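Local atomic coordinates of ribokinase (Cryptococcus neoformans var. grubii serotype A, PDB entry 6CW5), a protein that probably phosphorylates D-ribose at its O-5 with ATP and a divalent cation, most likely magnesium, yielding D-ribose 5-phosphate. Residues A[161-172]-A[184-194]. Numbering follows the deposited sequence.
Sequences QSSPPLTSVFNP and FPWKHLSWLIV
Phe170 of strand 167-170 and Leu192 of strand 191-194 are bridged partners in a parallel pair, the two strands joined by a right-handed beta-alpha-beta crossover through helix 178-183, inside the central sheet of the PfkB-family (ribokinase) fold. The backbone bonds alternate between the strands: Trp191 N to Ser168 O, Phe170 N to Trp191 O (2.9 Å) and Ile193 N to Phe170 O. At the start of the pair, two serines exchange side-chain bonds: Ser190 OG accepts from Ser168 N (2.9 Å), while Ser190 N donates to Ser168 OG (3.0 Å) and adds a weak bond to Ser168 O. A water joins the serine pair to the preceding backbone, donating to Leu166 O and His188 O and bonded also to Ser168 OG.

On the face bearing Phe170, its benzyl group swings away from its own backbone N (chi1 174°) and meets the side chains that precede the second strand. Phe184 lies over one face in an offset stack, planes 14° apart, with Phe184 CZ 3.5 Å from Phe170 CE2. The indole of Trp186 comes to the edge of the same phenyl ring, its NE1 bound to Leu181 O, and Leu189 CD1 presses against Phe170 CB (3.4 Å). The nitrogen of Pro172 sits over the other face of Phe170. The opposite side of the sheet, packed by helix 279-292, carries Val169, whose CG1 meets Ile193 CD1 at 3.6 Å; there Val169 touches Val288, and Ile193 touches Ala284 and Phe287.

Past the last bridge the chain nears the predicted active site, where the side chain of Asn171 lies close to Lys51 and to the probable proton acceptor Asp281. The amide of Asn171 is tied to the neighbouring strand: Asn171 ND2 donates to Ile193 O at 2.9 Å, approaching from above the carbonyl plane.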
ATOM      1  N   GLN A 161      -4.726  14.084  -5.078  1.00 23.10           N
ATOM      2  CA  GLN A 161      -4.428  15.170  -4.155  1.00 25.42           C
ATOM      3  C   GLN A 161      -3.330  16.097  -4.645  1.00 26.53           C
ATOM      4  O   GLN A 161      -2.998  17.050  -3.940  1.00 26.57           O
ATOM      5  CB  GLN A 161      -4.053  14.605  -2.785  1.00 28.67           C
ATOM      6  CG  GLN A 161      -5.197  13.821  -2.169  1.00 25.53           C
ATOM      7  CD  GLN A 161      -4.854  13.265  -0.816  1.00 31.86           C
ATOM      8  OE1 GLN A 161      -3.676  13.069  -0.474  1.00 31.01           O
ATOM      9  NE2 GLN A 161      -5.878  13.001  -0.030  1.00 26.37           N
ATOM     10  N   SER A 162      -2.783  15.866  -5.831  1.00 24.81           N
ATOM     11  CA  SER A 162      -1.807  16.790  -6.382  1.00 25.60           C
ATOM     12  C   SER A 162      -2.471  18.097  -6.788  1.00 30.74           C
ATOM     13  O   SER A 162      -3.692  18.193  -6.934  1.00 31.18           O
ATOM     14  CB  SER A 162      -1.097  16.197  -7.592  1.00 25.36           C
ATOM     15  OG  SER A 162      -0.445  14.996  -7.224  1.00 31.36           O
ATOM     16  N   SER A 163      -1.628  19.098  -7.001  1.00 33.50           N
ATOM     17  CA  SER A 163      -2.063  20.463  -7.288  1.00 36.02           C
ATOM     18  C   SER A 163      -1.418  20.893  -8.595  1.00 39.72           C
ATOM     19  O   SER A 163      -0.218  21.220  -8.615  1.00 40.27           O
ATOM     20  CB  SER A 163      -1.658  21.390  -6.147  1.00 44.96           C
ATOM     21  OG  SER A 163      -2.586  22.442  -6.002  1.00 55.29           O
ATOM     22  N   PRO A 164      -2.140  20.851  -9.728  1.00 39.04           N
ATOM     23  CA  PRO A 164      -3.492  20.327  -9.920  1.00 37.73           C
ATOM     24  C   PRO A 164      -3.507  18.793  -9.894  1.00 30.53           C
ATOM     25  O   PRO A 164      -2.437  18.189 -10.029  1.00 30.43           O
ATOM     26  CB  PRO A 164      -3.854  20.842 -11.304  1.00 41.94           C
ATOM     27  CG  PRO A 164      -2.564  20.804 -12.013  1.00 42.70           C
ATOM     28  CD  PRO A 164      -1.555  21.275 -11.010  1.00 44.74           C
ATOM     29  N   PRO A 165      -4.681  18.184  -9.740  1.00 31.07           N
ATOM     30  CA  PRO A 165      -4.747  16.716  -9.746  1.00 25.33           C
ATOM     31  C   PRO A 165      -4.306  16.150 -11.088  1.00 30.12           C
ATOM     32  O   PRO A 165      -4.570  16.723 -12.145  1.00 31.29           O
ATOM     33  CB  PRO A 165      -6.236  16.423  -9.493  1.00 27.86           C
ATOM     34  CG  PRO A 165      -6.802  17.667  -8.913  1.00 34.67           C
ATOM     35  CD  PRO A 165      -6.004  18.801  -9.492  1.00 35.54           C
ATOM     36  N   LEU A 166      -3.648  14.998 -11.043  1.00 26.86           N
ATOM     37  CA  LEU A 166      -3.365  14.303 -12.287  1.00 24.35           C
ATOM     38  C   LEU A 166      -4.657  13.772 -12.879  1.00 25.51           C
ATOM     39  O   LEU A 166      -5.656  13.595 -12.186  1.00 25.28           O
ATOM     40  CB  LEU A 166      -2.420  13.119 -12.064  1.00 21.42           C
ATOM     41  CG  LEU A 166      -0.925  13.471 -11.967  1.00 25.89           C
ATOM     42  CD1 LEU A 166      -0.605  14.342 -10.776  1.00 25.98           C
ATOM     43  CD2 LEU A 166      -0.159  12.180 -11.872  1.00 24.85           C
ATOM     44  N   THR A 167      -4.610  13.459 -14.163  1.00 21.40           N
ATOM     45  CA  THR A 167      -5.673  12.690 -14.794  1.00 20.27           C
ATOM     46  C   THR A 167      -5.369  11.221 -14.559  1.00 25.33           C
ATOM     47  O   THR A 167      -4.366  10.703 -15.061  1.00 25.28           O
ATOM     48  CB  THR A 167      -5.744  13.003 -16.283  1.00 25.29           C
ATOM     49  OG1 THR A 167      -6.047  14.388 -16.475  1.00 26.78           O
ATOM     50  CG2 THR A 167      -6.818  12.155 -16.928  1.00 25.66           C
ATOM     51  N   SER A 168      -6.193  10.550 -13.770  1.00 19.18           N
ATOM     52  CA  SER A 168      -5.921   9.159 -13.423  1.00 19.27           C
ATOM     53  C   SER A 168      -6.909   8.248 -14.136  1.00 19.45           C
ATOM     54  O   SER A 168      -8.088   8.579 -14.269  1.00 20.67           O
ATOM     55  CB  SER A 168      -6.006   8.948 -11.920  1.00 22.75           C
ATOM     56  OG  SER A 168      -7.241   9.480 -11.469  1.00 25.83           O
ATOM     57  N   VAL A 169      -6.425   7.079 -14.551  1.00 18.85           N
ATOM     58  CA  VAL A 169      -7.171   6.129 -15.370  1.00 18.02           C
ATOM     59  C   VAL A 169      -6.976   4.757 -14.748  1.00 22.27           C
ATOM     60  O   VAL A 169      -5.839   4.347 -14.507  1.00 18.82           O
ATOM     61  CB  VAL A 169      -6.678   6.147 -16.833  1.00 23.54           C
ATOM     62  CG1 VAL A 169      -7.457   5.168 -17.679  1.00 22.59           C
ATOM     63  CG2 VAL A 169      -6.789   7.546 -17.422  1.00 25.47           C
ATOM     64  N   PHE A 170      -8.078   4.063 -14.447  1.00 18.82           N
ATOM     65  CA  PHE A 170      -8.005   2.805 -13.704  1.00 17.70           C
ATOM     66  C   PHE A 170      -8.731   1.712 -14.468  1.00 23.70           C
ATOM     67  O   PHE A 170      -9.838   1.934 -14.965  1.00 21.07           O
ATOM     68  CB  PHE A 170      -8.632   3.010 -12.339  1.00 17.88           C
ATOM     69  CG  PHE A 170      -8.770   1.763 -11.493  1.00 21.16           C
ATOM     70  CD1 PHE A 170      -7.679   0.954 -11.210  1.00 23.54           C
ATOM     71  CD2 PHE A 170      -9.991   1.481 -10.875  1.00 20.44           C
ATOM     72  CE1 PHE A 170      -7.808  -0.145 -10.372  1.00 15.99           C
ATOM     73  CE2 PHE A 170     -10.130   0.374 -10.062  1.00 20.13           C
ATOM     74  CZ  PHE A 170      -9.030  -0.432  -9.786  1.00 16.43           C
ATOM     75  N   ASN A 171      -8.111   0.535 -14.552  1.00 18.43           N
ATOM     76  CA  ASN A 171      -8.709  -0.644 -15.179  1.00 16.82           C
ATOM     77  C   ASN A 171      -8.723  -1.739 -14.112  1.00 20.05           C
ATOM     78  O   ASN A 171      -7.650  -2.251 -13.731  1.00 20.42           O
ATOM     79  CB  ASN A 171      -7.869  -1.013 -16.407  1.00 23.94           C
ATOM     80  CG  ASN A 171      -8.302  -2.298 -17.107  1.00 31.47           C
ATOM     81  OD1 ASN A 171      -7.442  -3.062 -17.569  1.00 30.53           O
ATOM     82  ND2 ASN A 171      -9.611  -2.515 -17.254  1.00 26.50           N
ATOM     83  N   PRO A 172      -9.877  -2.094 -13.544  1.00 20.91           N
ATOM     84  CA  PRO A 172      -9.852  -3.026 -12.381  1.00 17.80           C
ATOM     85  C   PRO A 172      -9.669  -4.482 -12.781  1.00 19.55           C
ATOM     86  O   PRO A 172     -10.602  -5.301 -12.777  1.00 19.09           O
ATOM     87  CB  PRO A 172     -11.212  -2.791 -11.727  1.00 19.00           C
ATOM     88  CG  PRO A 172     -12.135  -2.375 -12.935  1.00 20.82           C
ATOM     89  CD  PRO A 172     -11.234  -1.583 -13.857  1.00 20.04           C
ATOM     90  N   PHE A 184     -13.157   1.807  -2.361  1.00 17.78           N
ATOM     91  CA  PHE A 184     -12.182   2.417  -3.254  1.00 17.56           C
ATOM     92  C   PHE A 184     -12.402   3.927  -3.352  1.00 19.63           C
ATOM     93  O   PHE A 184     -13.551   4.402  -3.343  1.00 20.51           O
ATOM     94  CB  PHE A 184     -12.305   1.729  -4.613  1.00 16.76           C
ATOM     95  CG  PHE A 184     -11.151   1.958  -5.543  1.00 19.54           C
ATOM     96  CD1 PHE A 184     -10.046   1.104  -5.527  1.00 19.97           C
ATOM     97  CD2 PHE A 184     -11.202   2.983  -6.474  1.00 14.33           C
ATOM     98  CE1 PHE A 184      -8.987   1.293  -6.402  1.00 20.05           C
ATOM     99  CE2 PHE A 184     -10.146   3.175  -7.380  1.00 19.34           C
ATOM    100  CZ  PHE A 184      -9.040   2.334  -7.332  1.00 19.31           C
ATOM    101  N   PRO A 185     -11.318   4.729  -3.396  1.00 18.89           N
ATOM    102  CA  PRO A 185     -11.456   6.198  -3.404  1.00 17.27           C
ATOM    103  C   PRO A 185     -11.793   6.719  -4.797  1.00 22.07           C
ATOM    104  O   PRO A 185     -10.998   7.366  -5.462  1.00 20.04           O
ATOM    105  CB  PRO A 185     -10.080   6.661  -2.915  1.00 20.01           C
ATOM    106  CG  PRO A 185      -9.151   5.614  -3.494  1.00 17.32           C
ATOM    107  CD  PRO A 185      -9.905   4.301  -3.325  1.00 16.92           C
ATOM    108  N   TRP A 186     -13.007   6.396  -5.262  1.00 16.79           N
ATOM    109  CA  TRP A 186     -13.448   6.803  -6.592  1.00 20.55           C
ATOM    110  C   TRP A 186     -13.347   8.303  -6.804  1.00 21.06           C
ATOM    111  O   TRP A 186     -13.195   8.750  -7.947  1.00 22.36           O
ATOM    112  CB  TRP A 186     -14.895   6.362  -6.813  1.00 18.30           C
ATOM    113  CG  TRP A 186     -14.998   4.859  -6.716  1.00 17.16           C
ATOM    114  CD1 TRP A 186     -15.586   4.149  -5.709  1.00 17.48           C
ATOM    115  CD2 TRP A 186     -14.470   3.897  -7.639  1.00 17.99           C
ATOM    116  NE1 TRP A 186     -15.465   2.803  -5.956  1.00 16.41           N
ATOM    117  CE2 TRP A 186     -14.792   2.617  -7.135  1.00 16.08           C
ATOM    118  CE3 TRP A 186     -13.767   3.989  -8.851  1.00 19.77           C
ATOM    119  CZ2 TRP A 186     -14.431   1.425  -7.796  1.00 16.10           C
ATOM    120  CZ3 TRP A 186     -13.418   2.807  -9.512  1.00 19.23           C
ATOM    121  CH2 TRP A 186     -13.745   1.540  -8.976  1.00 20.77           C
ATOM    122  N   LYS A 187     -13.475   9.097  -5.741  1.00 21.31           N
ATOM    123  CA  LYS A 187     -13.448  10.541  -5.951  1.00 24.87           C
ATOM    124  C   LYS A 187     -12.139  11.018  -6.558  1.00 24.53           C
ATOM    125  O   LYS A 187     -12.120  12.103  -7.145  1.00 25.72           O
ATOM    126  CB  LYS A 187     -13.710  11.295  -4.646  1.00 24.17           C
ATOM    127  CG  LYS A 187     -12.677  11.045  -3.568  1.00 21.64           C
ATOM    128  CD  LYS A 187     -13.013  11.773  -2.292  1.00 29.52           C
ATOM    129  CE  LYS A 187     -12.039  11.403  -1.191  1.00 38.09           C
ATOM    130  NZ  LYS A 187     -12.362  12.127   0.066  1.00 44.56           N
ATOM    131  N   HIS A 188     -11.042  10.254  -6.429  1.00 19.85           N
ATOM    132  CA  HIS A 188      -9.743  10.658  -6.976  1.00 22.62           C
ATOM    133  C   HIS A 188      -9.550  10.252  -8.423  1.00 23.75           C
ATOM    134  O   HIS A 188      -8.566  10.668  -9.047  1.00 25.51           O
ATOM    135  CB  HIS A 188      -8.593  10.036  -6.154  1.00 20.43           C
ATOM    136  CG  HIS A 188      -8.543  10.536  -4.748  1.00 24.82           C
ATOM    137  ND1 HIS A 188      -8.699  11.870  -4.438  1.00 25.45           N
ATOM    138  CD2 HIS A 188      -8.366   9.890  -3.570  1.00 23.58           C
ATOM    139  CE1 HIS A 188      -8.614  12.025  -3.128  1.00 25.93           C
ATOM    140  NE2 HIS A 188      -8.404  10.840  -2.581  1.00 29.01           N
ATOM    141  N   LEU A 189     -10.455   9.459  -8.970  1.00 19.09           N
ATOM    142  CA  LEU A 189     -10.245   8.813 -10.256  1.00 18.13           C
ATOM    143  C   LEU A 189     -10.860   9.634 -11.381  1.00 27.09           C
ATOM    144  O   LEU A 189     -12.040   9.996 -11.315  1.00 22.68           O
ATOM    145  CB  LEU A 189     -10.868   7.419 -10.245  1.00 20.48           C
ATOM    146  CG  LEU A 189     -10.641   6.655 -11.522  1.00 21.82           C
ATOM    147  CD1 LEU A 189      -9.153   6.339 -11.659  1.00 19.41           C
ATOM    148  CD2 LEU A 189     -11.477   5.357 -11.434  1.00 19.92           C
ATOM    149  N   SER A 190     -10.075   9.901 -12.428  1.00 20.65           N
ATOM    150  CA  SER A 190     -10.647  10.648 -13.552  1.00 21.68           C
ATOM    151  C   SER A 190     -11.417   9.745 -14.505  1.00 25.71           C
ATOM    152  O   SER A 190     -12.472  10.148 -15.014  1.00 20.93           O
ATOM    153  CB  SER A 190      -9.560  11.380 -14.342  1.00 26.74           C
ATOM    154  OG  SER A 190      -8.666  12.086 -13.483  1.00 24.89           O
ATOM    155  N   TRP A 191     -10.873   8.560 -14.807  1.00 25.14           N
ATOM    156  CA  TRP A 191     -11.461   7.661 -15.799  1.00 21.09           C
ATOM    157  C   TRP A 191     -11.432   6.224 -15.319  1.00 21.64           C
ATOM    158  O   TRP A 191     -10.390   5.735 -14.877  1.00 19.75           O
ATOM    159  CB  TRP A 191     -10.717   7.727 -17.133  1.00 18.56           C
ATOM    160  CG  TRP A 191     -10.977   8.985 -17.899  1.00 20.69           C
ATOM    161  CD1 TRP A 191     -10.193  10.098 -17.963  1.00 25.49           C
ATOM    162  CD2 TRP A 191     -12.112   9.237 -18.726  1.00 22.66           C
ATOM    163  NE1 TRP A 191     -10.780  11.038 -18.796  1.00 23.74           N
ATOM    164  CE2 TRP A 191     -11.962  10.525 -19.270  1.00 24.78           C
ATOM    165  CE3 TRP A 191     -13.248   8.484 -19.057  1.00 23.64           C
ATOM    166  CZ2 TRP A 191     -12.901  11.084 -20.137  1.00 29.75           C
ATOM    167  CZ3 TRP A 191     -14.179   9.033 -19.926  1.00 26.07           C
ATOM    168  CH2 TRP A 191     -14.000  10.328 -20.449  1.00 28.11           C
ATOM    169  N   LEU A 192     -12.565   5.542 -15.444  1.00 19.60           N
ATOM    170  CA  LEU A 192     -12.641   4.099 -15.240  1.00 18.20           C
ATOM    171  C   LEU A 192     -12.774   3.439 -16.606  1.00 22.98           C
ATOM    172  O   LEU A 192     -13.649   3.818 -17.388  1.00 22.62           O
ATOM    173  CB  LEU A 192     -13.848   3.742 -14.362  1.00 17.02           C
ATOM    174  CG  LEU A 192     -14.256   2.260 -14.282  1.00 20.73           C
ATOM    175  CD1 LEU A 192     -13.227   1.487 -13.417  1.00 17.69           C
ATOM    176  CD2 LEU A 192     -15.661   2.125 -13.682  1.00 19.53           C
ATOM    177  N   ILE A 193     -11.938   2.436 -16.882  1.00 22.17           N
ATOM    178  CA  ILE A 193     -12.033   1.648 -18.108  1.00 23.58           C
ATOM    179  C   ILE A 193     -12.401   0.223 -17.722  1.00 21.47           C
ATOM    180  O   ILE A 193     -11.641  -0.450 -17.011  1.00 20.18           O
ATOM    181  CB  ILE A 193     -10.729   1.655 -18.918  1.00 22.39           C
ATOM    182  CG1 ILE A 193     -10.291   3.073 -19.240  1.00 27.88           C
ATOM    183  CG2 ILE A 193     -10.947   0.897 -20.243  1.00 25.65           C
ATOM    184  CD1 ILE A 193      -9.050   3.095 -20.159  1.00 32.40           C
ATOM    185  N   VAL A 194     -13.548  -0.244 -18.212  1.00 18.91           N
ATOM    186  CA  VAL A 194     -14.048  -1.596 -17.953  1.00 16.83           C
ATOM    187  C   VAL A 194     -14.594  -2.186 -19.244  1.00 19.49           C
ATOM    188  O   VAL A 194     -14.912  -1.464 -20.186  1.00 24.90           O
ATOM    189  CB  VAL A 194     -15.177  -1.598 -16.892  1.00 19.65           C
ATOM    190  CG1 VAL A 194     -14.586  -1.327 -15.503  1.00 21.54           C
ATOM    191  CG2 VAL A 194     -16.287  -0.548 -17.241  1.00 18.92           C
TER
HETATM  192  O   HOH W   1      -6.357  11.715 -10.157  1.00 23.99           O